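Local coordinates for Mgp-operon protein 3 (Mycoplasma pneumoniae, PDB 6RJ1), which probably takes part in attachment to host cells as P40/P90, an extracellular adhesion protein held in the mycoplasma membrane, at residues Gln457-Met468 and Ile540-Leu550. Numbering follows the deposited sequence.
Sequences QLAYLNGQIVVM and IAGLDVVADHL
Q457 supplies the only hydrogen bond between these two β hairpins, and it is weak: NE2 lies 3.2 Å from I540 O with an N-H...O angle of 134°. The stronger partner of NE2 is G469 O, just after strand 464-468. With CG beside the backbone N (chi1 -52°) and the chain extended beyond it, the side chain crosses to the β bulge at A541 and G542, where OE1 rests on G542 CA. The backbone conformation of G542 favours glycine.

No backbone hydrogen bond joins the hairpins; the remaining contacts are predominantly apolar. L543 fills the middle: CD2 reaches V466 CG1 at 3.7 Å, A459 CB at 3.9 Å and M468 SD at 4.0 Å, while CD1 lies against the L458 carbonyl. L550 enters from the returning strand, its CD1 3.7 Å from A459 CB and its CD2 meeting V466 CG1 tip to tip. Toward the turns, V545 CG1 approaches L461 CD1 at 3.9 Å. CG anti to the backbone N (chi1 -170°) directs the L461 side chain to the other hairpin's turn, where both methyls lie against D548 backbone atoms, CD2 3.5 Å from D548 O. L704 of helix 701-712 also touches L461 and V466.

L458 and Y460 alternate onto the other face of their sheet, against V54 of strand 52-59. Both hairpins close through type I' turns, L461-Q464 and V546-H549, at the same end. Edge strand 457-461 runs nearly parallel to strand 540-546, their axes 6.6 Å apart at closest approach; strand 464-468 lies farther off. Hairpins of two sheets thus diverge around a wedge of L543, A459, V466, L550 and M468, consistent with neighbouring blades in the β-propeller clan to which the MgpC adhesin family belongs.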
# COMPACT_ATOMS: atom_id res chain seq x y z
N GLN A 457 3.75 -11.69 1.29
CA GLN A 457 2.59 -12.34 1.94
C GLN A 457 1.98 -13.42 1.07
O GLN A 457 1.84 -13.21 -0.14
CB GLN A 457 1.51 -11.28 2.26
CG GLN A 457 1.99 -10.07 3.05
CD GLN A 457 0.86 -9.12 3.31
OE1 GLN A 457 0.02 -9.37 4.18
NE2 GLN A 457 0.82 -8.01 2.58
N LEU A 458 1.55 -14.54 1.67
CA LEU A 458 0.93 -15.62 0.91
C LEU A 458 -0.44 -16.08 1.44
O LEU A 458 -0.85 -15.72 2.54
CB LEU A 458 1.87 -16.85 0.69
CG LEU A 458 2.41 -17.66 1.89
CD1 LEU A 458 1.38 -18.59 2.44
CD2 LEU A 458 3.47 -18.60 1.42
N ALA A 459 -1.13 -16.89 0.62
CA ALA A 459 -2.43 -17.51 0.86
C ALA A 459 -2.55 -18.75 -0.00
O ALA A 459 -2.09 -18.75 -1.16
CB ALA A 459 -3.55 -16.54 0.52
N TYR A 460 -3.14 -19.82 0.56
CA TYR A 460 -3.36 -21.08 -0.15
C TYR A 460 -4.86 -21.29 -0.33
O TYR A 460 -5.61 -21.19 0.64
CB TYR A 460 -2.70 -22.26 0.58
CG TYR A 460 -2.95 -23.61 -0.07
CD1 TYR A 460 -4.13 -24.31 0.17
CD2 TYR A 460 -2.01 -24.17 -0.92
CE1 TYR A 460 -4.37 -25.54 -0.44
CE2 TYR A 460 -2.24 -25.41 -1.53
CZ TYR A 460 -3.41 -26.09 -1.28
OH TYR A 460 -3.66 -27.31 -1.86
N LEU A 461 -5.28 -21.58 -1.56
CA LEU A 461 -6.68 -21.84 -1.90
C LEU A 461 -6.81 -22.94 -2.96
O LEU A 461 -6.62 -22.68 -4.15
CB LEU A 461 -7.40 -20.55 -2.35
CG LEU A 461 -8.93 -20.64 -2.51
CD1 LEU A 461 -9.63 -20.68 -1.17
CD2 LEU A 461 -9.47 -19.49 -3.36
N ASN A 462 -7.14 -24.16 -2.50
CA ASN A 462 -7.38 -25.33 -3.34
C ASN A 462 -6.32 -25.54 -4.44
O ASN A 462 -6.61 -25.39 -5.63
CB ASN A 462 -8.80 -25.27 -3.93
CG ASN A 462 -9.89 -25.52 -2.91
OD1 ASN A 462 -10.26 -24.64 -2.12
ND2 ASN A 462 -10.44 -26.73 -2.92
N GLY A 463 -5.09 -25.87 -4.01
CA GLY A 463 -3.96 -26.13 -4.90
C GLY A 463 -3.33 -24.92 -5.54
O GLY A 463 -2.38 -25.05 -6.33
N GLN A 464 -3.84 -23.73 -5.22
CA GLN A 464 -3.34 -22.46 -5.75
C GLN A 464 -2.74 -21.64 -4.63
O GLN A 464 -3.33 -21.53 -3.55
CB GLN A 464 -4.44 -21.66 -6.46
CG GLN A 464 -5.11 -22.41 -7.60
CD GLN A 464 -5.29 -21.51 -8.78
OE1 GLN A 464 -4.36 -21.31 -9.57
NE2 GLN A 464 -6.49 -20.97 -8.93
N ILE A 465 -1.57 -21.06 -4.89
CA ILE A 465 -0.88 -20.21 -3.94
C ILE A 465 -0.84 -18.81 -4.50
O ILE A 465 -0.45 -18.62 -5.66
CB ILE A 465 0.53 -20.75 -3.56
CG1 ILE A 465 0.45 -22.17 -2.94
CG2 ILE A 465 1.24 -19.79 -2.61
CD1 ILE A 465 0.88 -23.25 -3.83
N VAL A 466 -1.28 -17.84 -3.70
CA VAL A 466 -1.30 -16.43 -4.06
C VAL A 466 -0.24 -15.73 -3.22
O VAL A 466 -0.21 -15.91 -2.01
CB VAL A 466 -2.70 -15.77 -3.93
CG1 VAL A 466 -2.71 -14.35 -4.50
CG2 VAL A 466 -3.78 -16.62 -4.62
N VAL A 467 0.64 -14.96 -3.87
CA VAL A 467 1.71 -14.20 -3.20
C VAL A 467 1.56 -12.74 -3.57
O VAL A 467 1.37 -12.43 -4.74
CB VAL A 467 3.14 -14.75 -3.51
CG1 VAL A 467 4.23 -13.90 -2.86
CG2 VAL A 467 3.27 -16.21 -3.09
N MET A 468 1.58 -11.85 -2.57
CA MET A 468 1.46 -10.39 -2.76
C MET A 468 2.56 -9.65 -1.99
O MET A 468 3.23 -10.24 -1.12
CB MET A 468 0.06 -9.90 -2.38
CG MET A 468 -1.01 -10.29 -3.38
SD MET A 468 -2.64 -9.64 -2.95
CE MET A 468 -3.62 -10.31 -4.29
N ILE A 540 -0.18 -3.30 -0.20
CA ILE A 540 -0.99 -4.44 0.24
C ILE A 540 -1.08 -4.57 1.76
O ILE A 540 -0.09 -4.91 2.40
CB ILE A 540 -0.47 -5.76 -0.44
CG1 ILE A 540 -0.30 -5.60 -1.98
CG2 ILE A 540 -1.30 -7.00 -0.08
CD1 ILE A 540 -1.58 -5.53 -2.84
N ALA A 541 -2.29 -4.39 2.31
CA ALA A 541 -2.56 -4.55 3.74
C ALA A 541 -2.59 -6.04 4.13
O ALA A 541 -2.38 -6.38 5.30
CB ALA A 541 -3.88 -3.89 4.10
N GLY A 542 -2.86 -6.90 3.15
CA GLY A 542 -2.89 -8.34 3.35
C GLY A 542 -3.91 -9.08 2.51
O GLY A 542 -4.68 -8.48 1.76
N LEU A 543 -3.90 -10.41 2.66
CA LEU A 543 -4.79 -11.36 2.00
C LEU A 543 -5.12 -12.55 2.89
O LEU A 543 -4.29 -12.97 3.70
CB LEU A 543 -4.34 -11.82 0.58
CG LEU A 543 -2.85 -12.09 0.16
CD1 LEU A 543 -1.95 -12.61 1.28
CD2 LEU A 543 -2.79 -13.07 -0.99
N ASP A 544 -6.33 -13.10 2.73
CA ASP A 544 -6.77 -14.26 3.49
C ASP A 544 -7.81 -15.06 2.70
O ASP A 544 -8.40 -14.53 1.76
CB ASP A 544 -7.32 -13.85 4.87
CG ASP A 544 -7.31 -14.96 5.92
OD1 ASP A 544 -6.70 -16.03 5.67
OD2 ASP A 544 -7.91 -14.75 7.01
N VAL A 545 -8.00 -16.34 3.06
CA VAL A 545 -8.99 -17.21 2.43
C VAL A 545 -10.17 -17.45 3.38
O VAL A 545 -9.98 -17.57 4.59
CB VAL A 545 -8.42 -18.51 1.81
CG1 VAL A 545 -7.36 -18.21 0.75
CG2 VAL A 545 -7.86 -19.46 2.87
N VAL A 546 -11.38 -17.46 2.83
CA VAL A 546 -12.63 -17.65 3.57
C VAL A 546 -13.72 -18.10 2.59
O VAL A 546 -13.83 -17.53 1.50
CB VAL A 546 -13.02 -16.39 4.43
CG1 VAL A 546 -13.17 -15.13 3.58
CG2 VAL A 546 -14.26 -16.64 5.29
N ALA A 547 -14.50 -19.14 2.95
CA ALA A 547 -15.58 -19.71 2.14
C ALA A 547 -15.16 -19.97 0.68
O ALA A 547 -15.85 -19.53 -0.25
CB ALA A 547 -16.83 -18.83 2.21
N ASP A 548 -14.00 -20.66 0.50
CA ASP A 548 -13.36 -21.03 -0.78
C ASP A 548 -13.06 -19.81 -1.69
O ASP A 548 -12.94 -19.96 -2.91
CB ASP A 548 -14.18 -22.11 -1.53
CG ASP A 548 -14.33 -23.42 -0.79
OD1 ASP A 548 -13.31 -23.93 -0.26
OD2 ASP A 548 -15.46 -23.96 -0.75
N HIS A 549 -12.87 -18.64 -1.08
CA HIS A 549 -12.60 -17.39 -1.78
C HIS A 549 -11.46 -16.63 -1.14
O HIS A 549 -11.25 -16.73 0.08
CB HIS A 549 -13.85 -16.50 -1.77
CG HIS A 549 -14.91 -16.90 -2.74
ND1 HIS A 549 -15.68 -18.04 -2.55
CD2 HIS A 549 -15.31 -16.29 -3.88
CE1 HIS A 549 -16.49 -18.10 -3.58
NE2 HIS A 549 -16.32 -17.06 -4.41
N LEU A 550 -10.74 -15.84 -1.95
CA LEU A 550 -9.64 -14.99 -1.49
C LEU A 550 -10.17 -13.58 -1.22
O LEU A 550 -10.88 -13.00 -2.03
CB LEU A 550 -8.49 -14.95 -2.52
CG LEU A 550 -7.30 -14.04 -2.14
CD1 LEU A 550 -6.31 -14.77 -1.25
CD2 LEU A 550 -6.63 -13.47 -3.37